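PDB 5HZ0: LRR receptor-like serine/threonine-protein kinase RGI3, which binds sulfated RGF peptide hormones through its extracellular leucine-rich repeat domain and signals as a membrane receptor kinase to maintain the root stem cell niche. Local coordinates for residues L87-E98 with G110-L121. The protein carries 5 engineered substitutions. Sequence-based numbering, arbitrary orientation.
Sequences LKTLSLNTNNLE and GLVELMLFDNKL
Asn-93 lies flat over one face of the Phe-117 ring, its CB 3.5 Å from the ring centroid in a CH-pi contact and its amide plane inclined only 21° to the ring. Both side chains place CG between the backbone N and the carbonyl carbon (chi1 68° in Phe-117), which sends them out side by side in the same direction. Asn-93 ND2 also donates a hydrogen bond to Thr-94 OG1, tilted 29° from the amide plane, which would limit rotation of the amide. In the backbone, Thr-94 N donates to Phe-117 O at 2.9 Å, continuing the parallel pairing of strands 89-91 and 113-115, in which Met-115 N meets Leu-90 O at 3.0 Å. On the buried face Leu-90 CD2 packs against Leu-114 CD1 at 3.6 Å. Past the strands, Asn-119 bonds weakly to the preceding coil, ND2 to Leu-92 O (3.4 Å) and OD1 to Asn-95 N. Asn-95 does likewise one coil earlier, through OD1 to Asn-71 N and ND2 to Leu-68 O; both are the conserved asparagine of the LxxLxLxxNxL repeat. Arg-139 adds a cation-pi contact to Phe-117, and Asp-118 OD1 accepts from the bound peptide's backbone, consistent with the stacked repeats presenting Phe-117 and Asp-118 to the hormone.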
loop_
_atom_site.group_PDB
_atom_site.type_symbol
_atom_site.label_atom_id
_atom_site.label_comp_id
_atom_site.label_asym_id
_atom_site.label_seq_id
_atom_site.Cartn_x
_atom_site.Cartn_y
_atom_site.Cartn_z
ATOM N N LEU A 87 14.850 36.498 -23.259
ATOM C CA LEU A 87 14.054 35.746 -22.285
ATOM C C LEU A 87 14.927 35.023 -21.264
ATOM O O LEU A 87 15.798 34.240 -21.628
ATOM C CB LEU A 87 13.186 34.721 -23.019
ATOM C CG LEU A 87 11.780 34.479 -22.479
ATOM C CD1 LEU A 87 10.938 35.738 -22.622
ATOM C CD2 LEU A 87 11.127 33.305 -23.205
ATOM N N LYS A 88 14.759 35.354 -19.989
ATOM C CA LYS A 88 15.387 34.586 -18.913
ATOM C C LYS A 88 14.437 33.622 -18.191
ATOM O O LYS A 88 14.859 32.712 -17.483
ATOM C CB LYS A 88 16.090 35.531 -17.928
ATOM C CG LYS A 88 17.229 36.334 -18.556
ATOM C CD LYS A 88 17.816 37.368 -17.577
ATOM C CE LYS A 88 18.557 36.720 -16.398
ATOM N NZ LYS A 88 18.363 37.501 -15.131
ATOM N N THR A 89 13.146 33.813 -18.394
ATOM C CA THR A 89 12.169 32.923 -17.806
ATOM C C THR A 89 11.120 32.635 -18.845
ATOM O O THR A 89 10.574 33.546 -19.469
ATOM C CB THR A 89 11.462 33.527 -16.582
ATOM O OG1 THR A 89 12.401 33.687 -15.526
ATOM C CG2 THR A 89 10.338 32.601 -16.103
ATOM N N LEU A 90 10.857 31.354 -19.046
ATOM C CA LEU A 90 9.731 30.935 -19.851
ATOM C C LEU A 90 8.963 29.935 -19.000
ATOM O O LEU A 90 9.466 28.845 -18.748
ATOM C CB LEU A 90 10.246 30.277 -21.138
ATOM C CG LEU A 90 9.267 29.614 -22.119
ATOM C CD1 LEU A 90 8.292 30.636 -22.683
ATOM C CD2 LEU A 90 10.018 28.907 -23.240
ATOM N N SER A 91 7.763 30.296 -18.543
ATOM C CA SER A 91 6.896 29.318 -17.878
ATOM C C SER A 91 5.667 28.978 -18.721
ATOM O O SER A 91 4.724 29.767 -18.822
ATOM C CB SER A 91 6.429 29.827 -16.514
ATOM O OG SER A 91 7.512 30.283 -15.739
ATOM N N LEU A 92 5.691 27.804 -19.330
ATOM C CA LEU A 92 4.527 27.259 -20.042
ATOM C C LEU A 92 3.760 26.128 -19.332
ATOM O O LEU A 92 2.790 25.598 -19.869
ATOM C CB LEU A 92 4.908 26.872 -21.468
ATOM C CG LEU A 92 5.427 28.081 -22.246
ATOM C CD1 LEU A 92 5.865 27.695 -23.644
ATOM C CD2 LEU A 92 4.378 29.188 -22.287
ATOM N N ASN A 93 4.192 25.773 -18.129
ATOM C CA ASN A 93 3.692 24.593 -17.428
ATOM C C ASN A 93 2.195 24.591 -17.101
ATOM O O ASN A 93 1.556 25.640 -17.049
ATOM C CB ASN A 93 4.480 24.399 -16.132
ATOM C CG ASN A 93 4.316 25.571 -15.173
ATOM O OD1 ASN A 93 4.917 26.624 -15.358
ATOM N ND2 ASN A 93 3.491 25.392 -14.157
ATOM N N THR A 94 1.652 23.388 -16.894
ATOM C CA THR A 94 0.237 23.180 -16.579
ATOM C C THR A 94 -0.702 23.777 -17.628
ATOM O O THR A 94 -1.484 24.678 -17.332
ATOM C CB THR A 94 -0.138 23.755 -15.211
ATOM O OG1 THR A 94 1.016 23.780 -14.358
ATOM C CG2 THR A 94 -1.255 22.931 -14.574
ATOM N N ASN A 95 -0.625 23.243 -18.844
ATOM C CA ASN A 95 -1.463 23.641 -19.965
ATOM C C ASN A 95 -1.781 22.383 -20.785
ATOM O O ASN A 95 -1.535 21.261 -20.340
ATOM C CB ASN A 95 -0.732 24.645 -20.858
ATOM C CG ASN A 95 -0.701 26.051 -20.277
ATOM O OD1 ASN A 95 -1.731 26.615 -19.930
ATOM N ND2 ASN A 95 0.488 26.623 -20.182
ATOM N N ASN A 96 -2.358 22.564 -21.965
ATOM C CA ASN A 96 -2.550 21.448 -22.893
ATOM C C ASN A 96 -1.584 21.259 -24.063
ATOM O O ASN A 96 -1.831 20.453 -24.960
ATOM C CB ASN A 96 -4.000 21.322 -23.300
ATOM C CG ASN A 96 -4.821 20.779 -22.186
ATOM O OD1 ASN A 96 -4.602 19.649 -21.756
ATOM N ND2 ASN A 96 -5.736 21.587 -21.664
ATOM N N LEU A 97 -0.511 22.033 -24.057
ATOM C CA LEU A 97 0.417 22.111 -25.175
ATOM C C LEU A 97 0.897 20.770 -25.699
ATOM O O LEU A 97 1.198 19.857 -24.933
ATOM C CB LEU A 97 1.620 22.961 -24.769
ATOM C CG LEU A 97 1.162 24.372 -24.422
ATOM C CD1 LEU A 97 2.145 25.073 -23.489
ATOM C CD2 LEU A 97 0.955 25.148 -25.717
ATOM N N GLU A 98 0.962 20.660 -27.019
ATOM C CA GLU A 98 1.460 19.437 -27.640
ATOM C C GLU A 98 2.573 19.716 -28.631
ATOM O O GLU A 98 2.945 20.866 -28.853
ATOM C CB GLU A 98 0.329 18.666 -28.309
ATOM C CG GLU A 98 -0.683 19.542 -28.996
ATOM C CD GLU A 98 -1.613 18.744 -29.902
ATOM O OE1 GLU A 98 -2.664 19.294 -30.296
ATOM O OE2 GLU A 98 -1.292 17.572 -30.222
ATOM N N GLY A 110 19.995 33.484 -23.069
ATOM C CA GLY A 110 19.994 33.946 -21.698
ATOM C C GLY A 110 18.988 33.265 -20.802
ATOM O O GLY A 110 18.819 33.664 -19.651
ATOM N N LEU A 111 18.321 32.242 -21.328
ATOM C CA LEU A 111 17.297 31.521 -20.580
ATOM C C LEU A 111 17.873 30.912 -19.306
ATOM O O LEU A 111 18.922 30.269 -19.332
ATOM C CB LEU A 111 16.672 30.430 -21.452
ATOM C CG LEU A 111 15.380 29.794 -20.932
ATOM C CD1 LEU A 111 14.321 30.875 -20.704
ATOM C CD2 LEU A 111 14.865 28.688 -21.889
ATOM N N VAL A 112 17.167 31.120 -18.199
ATOM C CA VAL A 112 17.570 30.637 -16.882
ATOM C C VAL A 112 16.573 29.600 -16.372
ATOM O O VAL A 112 16.945 28.495 -15.966
ATOM C CB VAL A 112 17.751 31.793 -15.852
ATOM C CG1 VAL A 112 18.085 31.232 -14.478
ATOM C CG2 VAL A 112 18.843 32.741 -16.306
ATOM N N GLU A 113 15.314 30.015 -16.297
ATOM C CA GLU A 113 14.224 29.136 -15.901
ATOM C C GLU A 113 13.449 28.664 -17.137
ATOM O O GLU A 113 13.072 29.476 -17.986
ATOM C CB GLU A 113 13.284 29.900 -14.969
ATOM C CG GLU A 113 14.008 30.774 -13.944
ATOM C CD GLU A 113 14.699 29.959 -12.867
ATOM O OE1 GLU A 113 14.257 28.818 -12.614
ATOM O OE2 GLU A 113 15.687 30.443 -12.279
ATOM N N LEU A 114 13.224 27.359 -17.249
ATOM C CA LEU A 114 12.341 26.824 -18.292
ATOM C C LEU A 114 11.366 25.814 -17.687
ATOM O O LEU A 114 11.776 24.729 -17.273
ATOM C CB LEU A 114 13.164 26.145 -19.394
ATOM C CG LEU A 114 12.385 25.324 -20.425
ATOM C CD1 LEU A 114 11.510 26.235 -21.258
ATOM C CD2 LEU A 114 13.313 24.489 -21.307
ATOM N N MET A 115 10.079 26.158 -17.652
ATOM C CA MET A 115 9.076 25.263 -17.078
ATOM C C MET A 115 8.088 24.783 -18.141
ATOM O O MET A 115 7.202 25.530 -18.548
ATOM C CB MET A 115 8.295 25.998 -15.984
ATOM C CG MET A 115 9.159 26.812 -15.019
ATOM S SD MET A 115 9.990 25.759 -13.823
ATOM C CE MET A 115 10.895 26.965 -12.855
ATOM N N LEU A 116 8.250 23.540 -18.583
ATOM C CA LEU A 116 7.302 22.888 -19.504
ATOM C C LEU A 116 6.392 21.832 -18.872
ATOM O O LEU A 116 5.575 21.230 -19.557
ATOM C CB LEU A 116 8.036 22.306 -20.716
ATOM C CG LEU A 116 8.995 23.325 -21.343
ATOM C CD1 LEU A 116 9.833 22.695 -22.459
ATOM C CD2 LEU A 116 8.245 24.568 -21.832
ATOM N N PHE A 117 6.532 21.614 -17.568
ATOM C CA PHE A 117 5.931 20.444 -16.929
ATOM C C PHE A 117 4.398 20.430 -16.951
ATOM O O PHE A 117 3.766 21.459 -17.171
ATOM C CB PHE A 117 6.470 20.252 -15.502
ATOM C CG PHE A 117 6.039 21.323 -14.525
ATOM C CD1 PHE A 117 4.851 21.206 -13.820
ATOM C CD2 PHE A 117 6.840 22.430 -14.291
ATOM C CE1 PHE A 117 4.460 22.182 -12.915
ATOM C CE2 PHE A 117 6.451 23.407 -13.385
ATOM C CZ PHE A 117 5.264 23.278 -12.696
ATOM N N ASP A 118 3.815 19.250 -16.747
ATOM C CA ASP A 118 2.354 19.075 -16.773
ATOM C C ASP A 118 1.698 19.551 -18.081
ATOM O O ASP A 118 0.801 20.407 -18.083
ATOM C CB ASP A 118 1.681 19.720 -15.554
ATOM C CG ASP A 118 1.902 18.928 -14.273
ATOM O OD1 ASP A 118 2.039 17.693 -14.344
ATOM O OD2 ASP A 118 1.933 19.540 -13.188
ATOM N N ASN A 119 2.167 19.004 -19.195
ATOM C CA ASN A 119 1.577 19.314 -20.484
ATOM C C ASN A 119 1.270 18.047 -21.263
ATOM O O ASN A 119 1.296 16.946 -20.721
ATOM C CB ASN A 119 2.483 20.237 -21.295
ATOM C CG ASN A 119 2.302 21.681 -20.936
ATOM O OD1 ASN A 119 1.183 22.146 -20.779
ATOM N ND2 ASN A 119 3.410 22.406 -20.786
ATOM N N LYS A 120 0.895 18.223 -22.520
ATOM C CA LYS A 120 0.760 17.114 -23.466
ATOM C C LYS A 120 1.937 16.914 -24.432
ATOM O O LYS A 120 1.773 16.265 -25.462
ATOM C CB LYS A 120 -0.579 17.162 -24.184
ATOM C CG LYS A 120 -1.723 16.711 -23.303
ATOM C CD LYS A 120 -3.035 17.116 -23.929
ATOM C CE LYS A 120 -4.084 16.029 -23.805
ATOM N NZ LYS A 120 -5.295 16.414 -24.591
ATOM N N LEU A 121 3.068 17.567 -24.164
ATOM C CA LEU A 121 4.235 17.543 -25.064
ATOM C C LEU A 121 4.746 16.143 -25.431
ATOM O O LEU A 121 4.649 15.202 -24.644
ATOM C CB LEU A 121 5.400 18.346 -24.470
ATOM C CG LEU A 121 5.157 19.799 -24.079
ATOM C CD1 LEU A 121 6.427 20.391 -23.461
ATOM C CD2 LEU A 121 4.689 20.623 -25.278
#